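Local coordinates for alpha-n-acetylglucosaminidase family protein (Clostridium perfringens, PDB 4A41), which belongs to a multimodular alpha-N-acetylglucosaminidase, of which this fragment is a family 32 carbohydrate-binding module that binds galactose and also carries a calcium ion, at residues A[35-40]-A[45-50]; A[57-62]-A[71-76]; A[86-91]-A[96-101]; A[105-108]-A[112-115]. All blocks are in the same frame, centred on the assembly; numbering follows the deposited sequence.

Contact 1 (A[35-40]-A[45-50]). With CA (calcium ion), chain B.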
loop_
_atom_site.group_PDB
_atom_site.type_symbol
_atom_site.label_atom_id
_atom_site.label_comp_id
_atom_site.label_asym_id
_atom_site.label_seq_id
_atom_site.Cartn_x
_atom_site.Cartn_y
_atom_site.Cartn_z
ATOM N N THR A 35 3.675 -2.319 8.963
ATOM C CA THR A 35 4.559 -2.021 10.097
ATOM C C THR A 35 3.852 -1.201 11.167
ATOM O O THR A 35 4.268 -1.195 12.339
ATOM C CB THR A 35 5.827 -1.331 9.631
ATOM O OG1 THR A 35 5.508 -0.138 8.910
ATOM C CG2 THR A 35 6.700 -2.318 8.763
ATOM N N SER A 36 2.810 -0.487 10.764
ATOM C CA SER A 36 2.037 0.331 11.686
ATOM C C SER A 36 0.628 0.351 11.131
ATOM O O SER A 36 0.456 0.518 9.944
ATOM C CB SER A 36 2.618 1.739 11.679
ATOM O OG SER A 36 1.917 2.630 12.516
ATOM N N GLU A 37 -0.363 0.166 11.997
ATOM C CA GLU A 37 -1.752 0.341 11.603
ATOM C C GLU A 37 -2.540 0.913 12.774
ATOM O O GLU A 37 -2.384 0.492 13.926
ATOM C CB GLU A 37 -2.376 -0.975 11.088
ATOM C CG GLU A 37 -2.577 -2.031 12.211
ATOM C CD GLU A 37 -3.145 -3.381 11.756
ATOM O OE1 GLU A 37 -3.347 -3.605 10.547
ATOM O OE2 GLU A 37 -3.371 -4.258 12.654
ATOM N N HIS A 38 -3.391 1.876 12.476
ATOM C CA HIS A 38 -4.320 2.374 13.484
ATOM C C HIS A 38 -5.448 1.365 13.721
ATOM O O HIS A 38 -5.928 0.676 12.789
ATOM C CB HIS A 38 -4.855 3.736 13.033
ATOM C CG HIS A 38 -5.386 4.559 14.154
ATOM N ND1 HIS A 38 -4.559 5.244 15.017
ATOM C CD2 HIS A 38 -6.656 4.790 14.572
ATOM C CE1 HIS A 38 -5.300 5.871 15.920
ATOM N NE2 HIS A 38 -6.571 5.605 15.676
ATOM N N PRO A 39 -5.913 1.261 14.976
ATOM C CA PRO A 39 -6.982 0.285 15.223
ATOM C C PRO A 39 -8.274 0.637 14.479
ATOM O O PRO A 39 -8.383 1.732 13.886
ATOM C CB PRO A 39 -7.185 0.345 16.760
ATOM C CG PRO A 39 -6.512 1.602 17.207
ATOM C CD PRO A 39 -5.392 1.864 16.217
ATOM N N ASP A 40 -9.224 -0.286 14.472
ATOM C CA ASP A 40 -10.472 -0.090 13.758
ATOM C C ASP A 40 -11.377 0.932 14.472
ATOM O O ASP A 40 -12.088 0.599 15.429
ATOM C CB ASP A 40 -11.215 -1.414 13.612
ATOM C CG ASP A 40 -12.518 -1.267 12.831
ATOM O OD1 ASP A 40 -12.806 -0.175 12.246
ATOM O OD2 ASP A 40 -13.243 -2.274 12.789
ATOM N N GLY A 45 -8.020 1.974 10.824
ATOM C CA GLY A 45 -6.918 2.079 9.880
ATOM C C GLY A 45 -6.208 0.751 9.691
ATOM O O GLY A 45 -5.024 0.744 9.351
ATOM N N LEU A 46 -6.925 -0.359 9.904
ATOM C CA LEU A 46 -6.320 -1.692 9.766
ATOM C C LEU A 46 -5.768 -1.909 8.364
ATOM O O LEU A 46 -6.376 -1.476 7.389
ATOM C CB LEU A 46 -7.338 -2.781 10.048
ATOM C CG LEU A 46 -7.900 -2.735 11.466
ATOM C CD1 LEU A 46 -8.916 -3.894 11.615
ATOM C CD2 LEU A 46 -6.807 -2.819 12.534
ATOM N N ALA A 47 -4.607 -2.556 8.260
ATOM C CA ALA A 47 -4.023 -2.901 6.947
ATOM C C ALA A 47 -4.985 -3.603 5.983
ATOM O O ALA A 47 -5.006 -3.310 4.759
ATOM C CB ALA A 47 -2.791 -3.760 7.143
ATOM N N LYS A 48 -5.802 -4.495 6.524
ATOM C CA LYS A 48 -6.739 -5.215 5.662
ATOM C C LYS A 48 -7.756 -4.318 4.947
ATOM O O LYS A 48 -8.324 -4.692 3.905
ATOM C CB LYS A 48 -7.444 -6.319 6.440
ATOM C CG LYS A 48 -8.475 -5.855 7.454
ATOM C CD LYS A 48 -9.065 -7.087 8.143
ATOM C CE LYS A 48 -10.161 -6.692 9.103
ATOM N NZ LYS A 48 -10.862 -7.935 9.605
ATOM N N PHE A 49 -7.946 -3.115 5.485
ATOM C CA PHE A 49 -8.821 -2.164 4.818
ATOM C C PHE A 49 -8.266 -1.689 3.476
ATOM O O PHE A 49 -8.988 -1.136 2.678
ATOM C CB PHE A 49 -9.082 -0.934 5.695
ATOM C CG PHE A 49 -9.908 -1.216 6.920
ATOM C CD1 PHE A 49 -10.705 -2.363 7.022
ATOM C CD2 PHE A 49 -9.874 -0.340 7.984
ATOM C CE1 PHE A 49 -11.470 -2.595 8.181
ATOM C CE2 PHE A 49 -10.660 -0.567 9.137
ATOM C CZ PHE A 49 -11.444 -1.678 9.212
ATOM N N ALA A 50 -6.978 -1.921 3.213
ATOM C CA ALA A 50 -6.402 -1.483 1.912
ATOM C C ALA A 50 -6.755 -2.448 0.774
ATOM O O ALA A 50 -6.485 -2.167 -0.366
ATOM C CB ALA A 50 -4.859 -1.318 2.044
HETATM CA CA CA B . -10.533 -0.050 1.326
HETATM O O HOH W 1 -5.184 -5.612 9.273
#
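The carboxylate of E37 reaches over to the start of the 3-10 turn at 47-50, where OE1 accepts a hydrogen bond from the backbone N of A47 at 2.8 Å. The bond is nearly straight at the hydrogen (169°), but the donor comes from the anti side of the carboxylate and 28° out of its plane. CG of E37 sits between its own backbone N and carbonyl carbon, and the extended chain beyond delivers the acid to the turn. OE1 also takes a hydrogen from a water that in turn accepts one from the backbone N of K48, so one oxygen serves two amides of the turn, one directly and one through water. OE2 rests against the methyl CD2 of L46, 3.7 Å away. L46 lies obliquely across E37, and its other methyl, CD1, touches CB of D40 at 3.9 Å. D40 meets F49 nearly at a right angle, carboxylate and ring planes 80° apart: OD1 lies 3.6 Å from CZ, at the ring's edge, while CB of L46 covers one face over its centre. OD1 is also bonded to the backbone N of G42. The backbones meet at G45, which follows a cis peptide; its N donates to O of P39 at 3.1 Å and more weakly to O of H38. From the turn, the carbonyl O of F49 binds calcium at 2.3 Å, alongside ligands from D52, K54, T57, A155 and E156. Such a loop-borne calcium site, built from backbone and side-chain oxygens, is characteristic of the beta-sandwich carbohydrate-binding modules of family 32.

Contact 2 (A[57-62]-A[71-76]). With CA (calcium ion), chain B; GAL (beta-D-galactopyranose), chain C.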
loop_
_atom_site.group_PDB
_atom_site.type_symbol
_atom_site.label_atom_id
_atom_site.label_comp_id
_atom_site.label_asym_id
_atom_site.label_seq_id
_atom_site.Cartn_x
_atom_site.Cartn_y
_atom_site.Cartn_z
ATOM N N THR A 57 -12.916 2.793 2.970
ATOM C CA THR A 57 -12.119 2.262 4.084
ATOM C C THR A 57 -10.642 2.324 3.717
ATOM O O THR A 57 -10.253 2.058 2.564
ATOM C CB THR A 57 -12.470 0.814 4.420
ATOM O OG1 THR A 57 -12.088 -0.048 3.334
ATOM C CG2 THR A 57 -13.963 0.633 4.619
ATOM N N ILE A 58 -9.821 2.651 4.713
ATOM C CA ILE A 58 -8.407 2.868 4.440
ATOM C C ILE A 58 -7.520 2.207 5.482
ATOM O O ILE A 58 -7.881 2.106 6.661
ATOM C CB ILE A 58 -8.070 4.404 4.345
ATOM C CG1 ILE A 58 -8.126 5.088 5.733
ATOM C CG2 ILE A 58 -8.972 5.083 3.271
ATOM C CD1 ILE A 58 -7.897 6.601 5.714
ATOM N N TRP A 59 -6.361 1.715 5.040
ATOM C CA TRP A 59 -5.237 1.516 5.970
ATOM C C TRP A 59 -4.743 2.897 6.355
ATOM O O TRP A 59 -4.708 3.804 5.503
ATOM C CB TRP A 59 -4.098 0.777 5.273
ATOM C CG TRP A 59 -2.789 0.840 6.003
ATOM C CD1 TRP A 59 -2.525 0.376 7.262
ATOM C CD2 TRP A 59 -1.562 1.406 5.519
ATOM N NE1 TRP A 59 -1.211 0.626 7.597
ATOM C CE2 TRP A 59 -0.594 1.242 6.543
ATOM C CE3 TRP A 59 -1.177 2.023 4.304
ATOM C CZ2 TRP A 59 0.726 1.683 6.402
ATOM C CZ3 TRP A 59 0.146 2.449 4.156
ATOM C CH2 TRP A 59 1.084 2.262 5.200
ATOM N N HIS A 60 -4.384 3.068 7.617
ATOM C CA HIS A 60 -3.752 4.327 8.058
ATOM C C HIS A 60 -2.721 3.960 9.111
ATOM O O HIS A 60 -2.973 3.086 9.973
ATOM C CB HIS A 60 -4.825 5.254 8.692
ATOM C CG HIS A 60 -4.427 6.701 8.872
ATOM N ND1 HIS A 60 -3.434 7.116 9.742
ATOM C CD2 HIS A 60 -4.942 7.835 8.322
ATOM C CE1 HIS A 60 -3.371 8.438 9.738
ATOM N NE2 HIS A 60 -4.271 8.898 8.889
ATOM N N THR A 61 -1.557 4.593 9.059
ATOM C CA THR A 61 -0.541 4.358 10.074
ATOM C C THR A 61 -1.105 4.726 11.457
ATOM O O THR A 61 -2.000 5.572 11.568
ATOM C CB THR A 61 0.751 5.182 9.791
ATOM O OG1 THR A 61 0.402 6.540 9.472
ATOM C CG2 THR A 61 1.541 4.566 8.597
ATOM N N LYS A 62 -0.551 4.097 12.495
ATOM C CA LYS A 62 -0.955 4.358 13.885
ATOM C C LYS A 62 -0.697 5.799 14.285
ATOM O O LYS A 62 0.390 6.335 14.054
ATOM C CB LYS A 62 -0.204 3.416 14.827
ATOM C CG LYS A 62 -0.365 3.710 16.334
ATOM C CD LYS A 62 -1.807 3.541 16.764
ATOM C CE LYS A 62 -1.932 3.579 18.275
ATOM N NZ LYS A 62 -1.506 2.298 18.874
ATOM N N GLN A 71 6.924 4.015 7.048
ATOM C CA GLN A 71 6.202 2.828 7.417
ATOM C C GLN A 71 5.737 2.211 6.103
ATOM O O GLN A 71 5.772 2.868 5.063
ATOM C CB GLN A 71 4.974 3.128 8.270
ATOM C CG GLN A 71 5.254 3.782 9.648
ATOM C CD GLN A 71 5.985 2.891 10.652
ATOM O OE1 GLN A 71 5.910 1.640 10.618
ATOM N NE2 GLN A 71 6.668 3.538 11.599
ATOM N N SER A 72 5.371 0.942 6.160
ATOM C CA SER A 72 5.019 0.198 4.948
ATOM C C SER A 72 3.825 -0.733 5.145
ATOM O O SER A 72 3.452 -1.071 6.269
ATOM C CB SER A 72 6.219 -0.624 4.456
ATOM O OG SER A 72 6.561 -1.653 5.378
ATOM N N ILE A 73 3.250 -1.156 4.014
ATOM C CA ILE A 73 2.180 -2.157 3.993
ATOM C C ILE A 73 2.608 -3.229 2.997
ATOM O O ILE A 73 3.062 -2.908 1.899
ATOM C CB ILE A 73 0.788 -1.522 3.686
ATOM C CG1 ILE A 73 -0.304 -2.592 3.572
ATOM C CG2 ILE A 73 0.811 -0.674 2.378
ATOM C CD1 ILE A 73 -1.718 -2.058 3.715
ATOM N N THR A 74 2.484 -4.484 3.412
ATOM C CA THR A 74 2.864 -5.622 2.553
ATOM C C THR A 74 1.630 -6.447 2.196
ATOM O O THR A 74 0.826 -6.801 3.076
ATOM C CB THR A 74 3.887 -6.523 3.270
ATOM O OG1 THR A 74 5.067 -5.766 3.510
ATOM C CG2 THR A 74 4.244 -7.733 2.395
ATOM N N LEU A 75 1.504 -6.765 0.906
ATOM C CA LEU A 75 0.478 -7.679 0.441
ATOM C C LEU A 75 1.123 -9.010 0.099
ATOM O O LEU A 75 1.968 -9.079 -0.813
ATOM C CB LEU A 75 -0.209 -7.076 -0.791
ATOM C CG LEU A 75 -0.757 -5.658 -0.631
ATOM C CD1 LEU A 75 -1.458 -5.280 -1.940
ATOM C CD2 LEU A 75 -1.675 -5.508 0.597
ATOM N N GLU A 76 0.724 -10.053 0.820
ATOM C CA GLU A 76 1.078 -11.423 0.426
ATOM C C GLU A 76 0.030 -11.822 -0.612
ATOM O O GLU A 76 -1.176 -11.796 -0.329
ATOM C CB GLU A 76 1.059 -12.339 1.632
ATOM C CG GLU A 76 1.491 -13.786 1.347
ATOM C CD GLU A 76 0.301 -14.664 1.082
ATOM O OE1 GLU A 76 -0.590 -14.764 1.968
ATOM O OE2 GLU A 76 0.251 -15.293 -0.002
HETATM CA CA CA B . -10.533 -0.050 1.326
HETATM C C1 GAL C . -8.036 12.968 11.200
HETATM C C2 GAL C . -8.280 12.106 9.976
HETATM C C3 GAL C . -7.768 10.694 10.291
HETATM C C4 GAL C . -6.316 10.761 10.745
HETATM C C5 GAL C . -6.196 11.717 11.936
HETATM C C6 GAL C . -4.757 11.832 12.433
HETATM O O1 GAL C . -8.427 14.274 10.878
HETATM O O2 GAL C . -9.659 12.098 9.611
HETATM O O3 GAL C . -7.955 9.898 9.128
HETATM O O4 GAL C . -5.500 11.227 9.651
HETATM O O5 GAL C . -6.647 12.980 11.484
HETATM O O6 GAL C . -4.676 12.607 13.629
#
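I73 lies flat against the indole of W59: its CB stands 3.9 Å from the centroid of the six-membered ring and only 4° off the ring normal. The two side chains slide past each other in opposite directions, so CG2 of I73 reaches CZ3 of W59 at 3.7 Å while CD1 extends over CG and CD2. CG1 of I73 is anti to the backbone N (chi1 176°), which carries CD1 along the indole toward its five-membered part. On the other ring face the backbone N of T61 is offset toward the rim. Beside the indole, CG2 of T61 packs on CB of Q71 at 3.7 Å. These apolar contacts join the two sheets of the beta-sandwich, strand 59-60 at the edge of one and strand 71-77 in the other. The indole is fixed by NE1, bonded to O of S36; OG1 of T61 bonds to N of A152, and the amide of Q71 to T35 and E68. H60 turns to the galactose instead, and its NE2 is hydrogen-bonded to O4 of the sugar at 2.7 Å. Its ND1 donates to O of T61 at 2.8 Å, in the carbonyl plane and on a lone pair, which fixes the ring's rotation. At the other end of the segment, T57 grips calcium with O and OG1, both at 2.5 Å.

Contact 3 (A[86-91]-A[96-101]). With GAL (beta-D-galactopyranose), chain C.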
loop_
_atom_site.group_PDB
_atom_site.type_symbol
_atom_site.label_atom_id
_atom_site.label_comp_id
_atom_site.label_asym_id
_atom_site.label_seq_id
_atom_site.Cartn_x
_atom_site.Cartn_y
_atom_site.Cartn_z
ATOM N N PHE A 86 1.034 -1.841 -10.449
ATOM C CA PHE A 86 0.561 -1.658 -9.087
ATOM C C PHE A 86 -0.216 -0.366 -9.026
ATOM O O PHE A 86 0.240 0.636 -9.575
ATOM C CB PHE A 86 1.764 -1.600 -8.129
ATOM C CG PHE A 86 1.380 -1.378 -6.678
ATOM C CD1 PHE A 86 1.131 -2.463 -5.832
ATOM C CD2 PHE A 86 1.341 -0.078 -6.142
ATOM C CE1 PHE A 86 0.822 -2.274 -4.506
ATOM C CE2 PHE A 86 1.012 0.128 -4.795
ATOM C CZ PHE A 86 0.746 -0.961 -3.980
ATOM N N THR A 87 -1.386 -0.359 -8.384
ATOM C CA THR A 87 -2.108 0.908 -8.267
ATOM C C THR A 87 -2.364 1.235 -6.810
ATOM O O THR A 87 -2.614 0.331 -5.994
ATOM C CB THR A 87 -3.441 0.920 -9.059
ATOM O OG1 THR A 87 -4.337 -0.092 -8.547
ATOM C CG2 THR A 87 -3.171 0.696 -10.582
ATOM N N TYR A 88 -2.247 2.533 -6.504
ATOM C CA TYR A 88 -2.485 3.069 -5.179
ATOM C C TYR A 88 -3.635 4.053 -5.290
ATOM O O TYR A 88 -3.504 5.066 -5.991
ATOM C CB TYR A 88 -1.203 3.774 -4.686
ATOM C CG TYR A 88 -1.388 4.737 -3.536
ATOM C CD1 TYR A 88 -1.755 4.285 -2.274
ATOM C CD2 TYR A 88 -1.209 6.103 -3.729
ATOM C CE1 TYR A 88 -1.916 5.184 -1.204
ATOM C CE2 TYR A 88 -1.393 7.012 -2.660
ATOM C CZ TYR A 88 -1.751 6.533 -1.412
ATOM O OH TYR A 88 -1.919 7.386 -0.335
ATOM N N LEU A 89 -4.749 3.750 -4.613
ATOM C CA LEU A 89 -5.887 4.668 -4.534
ATOM C C LEU A 89 -5.889 5.324 -3.162
ATOM O O LEU A 89 -6.043 4.644 -2.133
ATOM C CB LEU A 89 -7.222 3.947 -4.790
ATOM C CG LEU A 89 -8.461 4.856 -4.729
ATOM C CD1 LEU A 89 -8.459 5.807 -5.941
ATOM C CD2 LEU A 89 -9.742 4.016 -4.695
ATOM N N PRO A 90 -5.679 6.654 -3.112
ATOM C CA PRO A 90 -5.732 7.369 -1.848
ATOM C C PRO A 90 -7.138 7.398 -1.283
ATOM O O PRO A 90 -8.132 7.155 -1.999
ATOM C CB PRO A 90 -5.381 8.815 -2.242
ATOM C CG PRO A 90 -4.565 8.674 -3.519
ATOM C CD PRO A 90 -5.220 7.515 -4.219
ATOM N N ARG A 91 -7.197 7.712 0.010
ATOM C CA ARG A 91 -8.466 8.034 0.665
ATOM C C ARG A 91 -9.222 9.133 -0.120
ATOM O O ARG A 91 -8.606 9.924 -0.854
ATOM C CB ARG A 91 -8.186 8.484 2.096
ATOM C CG ARG A 91 -7.563 9.877 2.195
ATOM C CD ARG A 91 -7.140 10.224 3.611
ATOM N NE ARG A 91 -8.268 10.164 4.543
ATOM C CZ ARG A 91 -8.132 10.156 5.872
ATOM N NH1 ARG A 91 -6.933 10.258 6.441
ATOM N NH2 ARG A 91 -9.220 10.114 6.649
ATOM N N ASN A 96 -4.965 13.380 4.817
ATOM C CA ASN A 96 -3.955 12.832 5.755
ATOM C C ASN A 96 -3.508 11.441 5.322
ATOM O O ASN A 96 -4.337 10.536 5.066
ATOM C CB ASN A 96 -4.432 12.750 7.193
ATOM C CG ASN A 96 -4.329 14.066 7.936
ATOM O OD1 ASN A 96 -3.767 15.064 7.427
ATOM N ND2 ASN A 96 -4.874 14.069 9.151
ATOM N N GLY A 97 -2.202 11.321 5.164
ATOM C CA GLY A 97 -1.598 10.045 4.780
ATOM C C GLY A 97 -1.456 9.818 3.278
ATOM O O GLY A 97 -0.864 8.811 2.863
ATOM N N ASN A 98 -1.961 10.727 2.450
ATOM C CA ASN A 98 -1.735 10.605 1.006
ATOM C C ASN A 98 -0.232 10.532 0.789
ATOM O O ASN A 98 0.539 11.427 1.218
ATOM C CB ASN A 98 -2.344 11.783 0.226
ATOM C CG ASN A 98 -3.841 11.643 0.060
ATOM O OD1 ASN A 98 -4.473 10.771 0.658
ATOM N ND2 ASN A 98 -4.432 12.528 -0.743
ATOM N N ILE A 99 0.192 9.427 0.169
ATOM C CA ILE A 99 1.614 9.136 0.098
ATOM C C ILE A 99 2.246 9.958 -1.026
ATOM O O ILE A 99 1.764 9.924 -2.161
ATOM C CB ILE A 99 1.852 7.616 -0.099
ATOM C CG1 ILE A 99 1.339 6.847 1.103
ATOM C CG2 ILE A 99 3.350 7.336 -0.381
ATOM C CD1 ILE A 99 1.225 5.319 0.886
ATOM N N THR A 100 3.316 10.678 -0.708
ATOM C CA THR A 100 3.910 11.581 -1.710
ATOM C C THR A 100 5.340 11.216 -2.076
ATOM O O THR A 100 5.871 11.723 -3.062
ATOM C CB THR A 100 3.857 13.034 -1.244
ATOM O OG1 THR A 100 4.476 13.112 0.037
ATOM C CG2 THR A 100 2.380 13.512 -1.163
ATOM N N LYS A 101 5.963 10.341 -1.292
ATOM C CA LYS A 101 7.265 9.798 -1.684
ATOM C C LYS A 101 7.258 8.319 -1.289
ATOM O O LYS A 101 6.978 7.964 -0.143
ATOM C CB LYS A 101 8.410 10.541 -0.981
ATOM C CG LYS A 101 9.785 10.146 -1.526
ATOM C CD LYS A 101 10.916 10.853 -0.782
ATOM C CE LYS A 101 12.188 10.691 -1.609
ATOM N NZ LYS A 101 13.394 11.399 -1.081
HETATM C C1 GAL C . -8.036 12.968 11.200
HETATM C C2 GAL C . -8.280 12.106 9.976
HETATM C C3 GAL C . -7.768 10.694 10.291
HETATM C C4 GAL C . -6.316 10.761 10.745
HETATM C C5 GAL C . -6.196 11.717 11.936
HETATM C C6 GAL C . -4.757 11.832 12.433
HETATM O O1 GAL C . -8.427 14.274 10.878
HETATM O O2 GAL C . -9.659 12.098 9.611
HETATM O O3 GAL C . -7.955 9.898 9.128
HETATM O O4 GAL C . -5.500 11.227 9.651
HETATM O O5 GAL C . -6.647 12.980 11.484
HETATM O O6 GAL C . -4.676 12.607 13.629
HETATM O O HOH W 2 -4.684 8.075 1.177
HETATM O O HOH W 3 -7.408 12.437 -1.037
#
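O3 of the bound galactose is gripped by both terminal nitrogens of R91, NH2 at 2.8 Å and NH1 at 2.9 Å, in a fork at the edge of the guanidinium. NH1 spends a second hydrogen on the backbone O of N96, at 3.0 Å. That acceptor lies only 2° from the guanidinium plane, and the bond is nearly straight at 169°; it ties the arginine to the facing segment and holds its flat end turned to the sugar. The bend at chi3 (-58°) swings the guanidinium round to meet both O3 and this carbonyl. N96 then points its amide to the same sugar, ND2 donating to O4 at 3.0 Å and weakly to the ring oxygen O5. Further from the sugar, OD1 of N98 touches both CB of P90 and CG of R91. Two waters bridge N98 to the backbone of R91, one from OD1 to N and the other from ND2 to O, and ND2 also bonds to O of D123. Deeper still, the hydroxyl of Y88 accepts a hydrogen bond from the backbone N of I99 at 3.0 Å and is also hydrogen-bonded to O of S153. CE1 of Y88 packs against CD1 of I99, the two side chains meeting obliquely, while the ring of W121 lies almost parallel to that of Y88. With E44, H60, Y63 and F151, R91 and N96 complete the galactose pocket, formed by loops at one end of the beta-sandwich, as is usual in family 32 carbohydrate-binding modules.

Contact 4 (A[105-108]-A[112-115])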
loop_
_atom_site.group_PDB
_atom_site.type_symbol
_atom_site.label_atom_id
_atom_site.label_comp_id
_atom_site.label_asym_id
_atom_site.label_seq_id
_atom_site.Cartn_x
_atom_site.Cartn_y
_atom_site.Cartn_z
ATOM N N HIS A 105 8.631 -2.438 -3.253
ATOM C CA HIS A 105 9.548 -3.587 -3.130
ATOM C C HIS A 105 8.787 -4.890 -3.351
ATOM O O HIS A 105 7.576 -4.950 -3.144
ATOM C CB HIS A 105 10.200 -3.678 -1.726
ATOM C CG HIS A 105 10.953 -2.449 -1.283
ATOM N ND1 HIS A 105 11.538 -2.366 -0.034
ATOM C CD2 HIS A 105 11.219 -1.269 -1.899
ATOM C CE1 HIS A 105 12.118 -1.182 0.104
ATOM N NE2 HIS A 105 11.938 -0.495 -1.011
ATOM N N VAL A 106 9.507 -5.952 -3.738
ATOM C CA VAL A 106 8.896 -7.275 -3.863
ATOM C C VAL A 106 9.741 -8.317 -3.121
ATOM O O VAL A 106 10.934 -8.091 -2.839
ATOM C CB VAL A 106 8.714 -7.724 -5.347
ATOM C CG1 VAL A 106 7.837 -6.761 -6.103
ATOM C CG2 VAL A 106 10.057 -7.833 -6.013
ATOM N N SER A 107 9.127 -9.445 -2.790
ATOM C CA SER A 107 9.837 -10.562 -2.156
ATOM C C SER A 107 9.283 -11.838 -2.743
ATOM O O SER A 107 8.133 -11.872 -3.185
ATOM C CB SER A 107 9.617 -10.576 -0.637
ATOM O OG SER A 107 10.292 -11.680 -0.018
ATOM N N GLU A 108 10.100 -12.884 -2.752
ATOM C CA GLU A 108 9.642 -14.227 -3.089
ATOM C C GLU A 108 9.712 -15.155 -1.871
ATOM O O GLU A 108 9.475 -16.364 -1.987
ATOM C CB GLU A 108 10.469 -14.782 -4.258
ATOM C CG GLU A 108 10.160 -14.068 -5.535
ATOM C CD GLU A 108 11.093 -14.482 -6.634
ATOM O OE1 GLU A 108 10.820 -15.539 -7.249
ATOM O OE2 GLU A 108 12.094 -13.754 -6.859
ATOM N N ASN A 112 12.927 -11.346 2.638
ATOM C CA ASN A 112 13.949 -10.594 1.913
ATOM C C ASN A 112 13.320 -9.841 0.748
ATOM O O ASN A 112 12.710 -10.468 -0.116
ATOM C CB ASN A 112 15.018 -11.547 1.394
ATOM C CG ASN A 112 15.753 -12.236 2.505
ATOM O OD1 ASN A 112 16.455 -11.589 3.287
ATOM N ND2 ASN A 112 15.572 -13.544 2.609
ATOM N N PHE A 113 13.456 -8.514 0.749
ATOM C CA PHE A 113 12.794 -7.645 -0.253
ATOM C C PHE A 113 13.795 -6.977 -1.192
ATOM O O PHE A 113 14.952 -6.766 -0.823
ATOM C CB PHE A 113 11.893 -6.591 0.441
ATOM C CG PHE A 113 10.588 -7.162 0.953
ATOM C CD1 PHE A 113 10.528 -7.884 2.150
ATOM C CD2 PHE A 113 9.424 -7.023 0.207
ATOM C CE1 PHE A 113 9.330 -8.449 2.596
ATOM C CE2 PHE A 113 8.234 -7.559 0.645
ATOM C CZ PHE A 113 8.173 -8.294 1.816
ATOM N N ARG A 114 13.345 -6.629 -2.392
ATOM C CA ARG A 114 14.156 -5.916 -3.365
ATOM C C ARG A 114 13.337 -4.781 -3.967
ATOM O O ARG A 114 12.117 -4.942 -4.179
ATOM C CB ARG A 114 14.689 -6.867 -4.455
ATOM C CG ARG A 114 13.647 -7.469 -5.397
ATOM C CD ARG A 114 14.246 -8.524 -6.351
ATOM N NE ARG A 114 13.233 -9.028 -7.299
ATOM C CZ ARG A 114 12.525 -10.148 -7.136
ATOM N NH1 ARG A 114 12.681 -10.910 -6.051
ATOM N NH2 ARG A 114 11.640 -10.501 -8.048
ATOM N N LYS A 115 13.982 -3.636 -4.161
ATOM C CA LYS A 115 13.324 -2.458 -4.692
ATOM C C LYS A 115 13.106 -2.569 -6.189
ATOM O O LYS A 115 14.047 -2.832 -6.967
ATOM C CB LYS A 115 14.100 -1.192 -4.328
ATOM C CG LYS A 115 13.486 0.106 -4.844
ATOM C CD LYS A 115 14.241 1.367 -4.333
ATOM C CE LYS A 115 15.671 1.398 -4.862
ATOM N NZ LYS A 115 16.401 2.541 -4.208
HETATM O O HOH W 4 12.929 -12.634 -2.044
#
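R114 reaches across to V106 and E108 of the partner segment. From CB the chain starts with chi1 at 67°, bringing CG to 3.7 Å from CG2 of V106, and then runs extended to NE, 3.6 Å from the same methyl. That methyl lies over the centre of one guanidinium face, 3.5 Å above its plane. At the tip NH1 forms a salt bridge with OE2 of E108 at 3.0 Å, using the anti lone pair of the carboxylate; the acceptor is tilted 29° from the guanidinium plane, and the two flat groups stand 70° apart. NH2 turns to O of K136 and OG1 of T135, so the arginine also ties the hairpin to strand 128-137 of the other sheet. V106 and R114 themselves form the antiparallel hydrogen-bonded pair of a beta hairpin, strands 102-107 and 113-120, at the edge of the five-stranded sheet. V106 N donates to R114 O at 2.8 Å and R114 N to V106 O at 2.9 Å. On the opposite face of the sheet, CB of S107 stands over the centre of the F113 ring, 3.5 Å from its centroid, a CH-pi contact. K141 makes a cation-pi contact with the same ring. OG of S107, anti to its backbone N, donates to O of N112 from above the carbonyl plane, and in the turn it is bonded to the backbone N of D109 and of G110. A water links the same N112 O to N of E108. Next along this face, the side chains of H105 and K115 meet at a slant, CD2 of H105 touching CB of K115, and NE2 of H105 is bonded to OE1 of E103.

Overall arrangement
Contacts 1 and 2 are joined most closely, their centres 5 Å apart: the backbone N of H38 lies 2.8 Å from O of H60, and both contacts supply calcium ligands, through F49 and T57. Contact 2 also meets contact 3 at the galactose, where H60, R91 and N96 converge on O3 and O4; CD1 of I58 packs against CZ of R91 at 3.6 Å. Segment 57-62 itself contributes to both sites, T57 to the metal and H60 to the sugar. Contact 4 lies across the chain's centre from contact 3, about 20 Å between centres, and touches contact 2 where T74 CG2 meets F113 CZ at 4.0 Å; its hairpin shares a sheet with strand 71-77.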